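PDB 3MKB: hemoglobin subunit alpha, which carries haem as one of the two chain types of a tetrameric shark haemoglobin and probably binds oxygen reversibly for transport in the blood. Local coordinates for residues A[107-110]-A[111-115]. Residues are numbered along the deposited sequence; the frame is centred on the assembly and turned at random.
Sequences VTLA and THLAE
The carboxy-terminal turn of helix 97-112 in this all-helical globin, the G helix of the family, illustrates how a helix closes with its last carbonyls shared among several donors. Thr111 N still makes an i to i-4 bond to Val107 O at 3.0 Å, but its side chain turns back on the same turn: with OG1 set between the backbone N and the carbonyl carbon (chi1 71°), the hydroxyl donates to Thr108 O over 2.9 Å, reaching it 28° out of the carbonyl plane. The same oxygen takes only weak bonds from Thr111 N and His112 N, while His112 CD2 brings the ring edge to it, nearly in the ring plane, at 3.2 Å. The imidazole runs alongside Thr108, pointing the same way, and its NE2 bonds to Glu27 of helix 21-35; Thr108 OG1 turns back to Cys104 O. With no hydroxyl, a valine in place of Thr111 would probably leave Thr108 O dependent on the weak amide bonds and Glu27 without its weak bond from OG1. Around the turn, Val107, Ala110 and Thr111 pack against the beta subunit, so the helix end forms part of a subunit interface. On another side, Leu109 and Leu113 lie side by side against helix 4-19, CB of Leu109 meeting CD2 of Leu113 at 3.8 Å. As the chain leaves the helix, a water lies within hydrogen-bonding distance of both Ala110 O and Leu113 O, linking the last turn to the outgoing loop. Leu109 O receives two amides: His112 N stands above its carbonyl plane at 2.9 Å, whereas Leu113 N approaches almost in line with the C=O bond, 2.7 Å away, with an N-H...O angle of 177°.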
loop_
_atom_site.group_PDB
_atom_site.type_symbol
_atom_site.label_atom_id
_atom_site.label_comp_id
_atom_site.label_asym_id
_atom_site.label_seq_id
_atom_site.Cartn_x
_atom_site.Cartn_y
_atom_site.Cartn_z
ATOM N N VAL A 107 -3.046 0.864 -17.275
ATOM C CA VAL A 107 -3.454 -0.351 -18.012
ATOM C C VAL A 107 -4.402 -0.090 -19.193
ATOM O O VAL A 107 -4.280 -0.687 -20.259
ATOM C CB VAL A 107 -4.011 -1.412 -17.059
ATOM C CG1 VAL A 107 -4.772 -2.549 -17.884
ATOM C CG2 VAL A 107 -2.884 -1.886 -16.147
ATOM N N THR A 108 -5.367 0.794 -19.012
ATOM C CA THR A 108 -6.226 1.253 -20.102
ATOM C C THR A 108 -5.392 1.803 -21.248
ATOM O O THR A 108 -5.695 1.539 -22.426
ATOM C CB THR A 108 -7.243 2.344 -19.612
ATOM O OG1 THR A 108 -8.069 1.799 -18.584
ATOM C CG2 THR A 108 -8.087 2.963 -20.747
ATOM N N LEU A 109 -4.358 2.614 -20.966
ATOM C CA LEU A 109 -3.604 3.201 -22.111
ATOM C C LEU A 109 -2.855 2.097 -22.844
ATOM O O LEU A 109 -2.758 2.102 -24.091
ATOM C CB LEU A 109 -2.616 4.273 -21.621
ATOM C CG LEU A 109 -3.319 5.471 -20.925
ATOM C CD1 LEU A 109 -2.259 6.335 -20.086
ATOM C CD2 LEU A 109 -4.016 6.332 -21.980
ATOM N N ALA A 110 -2.346 1.137 -22.056
ATOM C CA ALA A 110 -1.585 0.039 -22.605
ATOM C C ALA A 110 -2.459 -0.761 -23.530
ATOM O O ALA A 110 -1.958 -1.339 -24.492
ATOM C CB ALA A 110 -1.055 -0.872 -21.471
ATOM N N THR A 111 -3.760 -0.848 -23.255
ATOM C CA THR A 111 -4.603 -1.680 -24.126
ATOM C C THR A 111 -4.942 -0.928 -25.391
ATOM O O THR A 111 -5.338 -1.524 -26.373
ATOM C CB THR A 111 -5.939 -2.079 -23.491
ATOM O OG1 THR A 111 -6.795 -0.934 -23.414
ATOM C CG2 THR A 111 -5.742 -2.777 -22.094
ATOM N N HIS A 112 -4.778 0.407 -25.363
ATOM C CA HIS A 112 -5.254 1.279 -26.468
ATOM C C HIS A 112 -4.210 1.890 -27.344
ATOM O O HIS A 112 -4.342 1.850 -28.539
ATOM C CB HIS A 112 -6.130 2.424 -25.922
ATOM C CG HIS A 112 -7.512 1.979 -25.613
ATOM N ND1 HIS A 112 -8.443 1.776 -26.591
ATOM C CD2 HIS A 112 -8.114 1.646 -24.442
ATOM C CE1 HIS A 112 -9.579 1.386 -26.043
ATOM N NE2 HIS A 112 -9.404 1.299 -24.740
ATOM N N LEU A 113 -3.180 2.470 -26.760
ATOM C CA LEU A 113 -2.231 3.267 -27.508
ATOM C C LEU A 113 -1.353 2.349 -28.385
ATOM O O LEU A 113 -0.886 1.275 -27.931
ATOM C CB LEU A 113 -1.364 4.096 -26.553
ATOM C CG LEU A 113 -1.829 5.468 -26.078
ATOM C CD1 LEU A 113 -3.309 5.476 -25.944
ATOM C CD2 LEU A 113 -1.131 5.875 -24.730
ATOM N N ALA A 114 -1.132 2.794 -29.628
ATOM C CA ALA A 114 -0.209 2.091 -30.519
ATOM C C ALA A 114 1.136 2.010 -29.838
ATOM O O ALA A 114 1.796 0.990 -29.832
ATOM C CB ALA A 114 -0.127 2.802 -31.864
ATOM N N GLU A 115 1.527 3.062 -29.146
ATOM C CA GLU A 115 2.809 3.034 -28.511
ATOM C C GLU A 115 2.700 3.277 -26.965
ATOM O O GLU A 115 2.159 4.262 -26.503
ATOM C CB GLU A 115 3.724 4.037 -29.240
ATOM C CG GLU A 115 3.650 4.015 -30.831
ATOM C CD GLU A 115 4.610 2.968 -31.447
ATOM O OE1 GLU A 115 4.452 1.801 -31.110
ATOM O OE2 GLU A 115 5.515 3.303 -32.272
HETATM O O HOH W 1 -2.050 -0.991 -27.351
#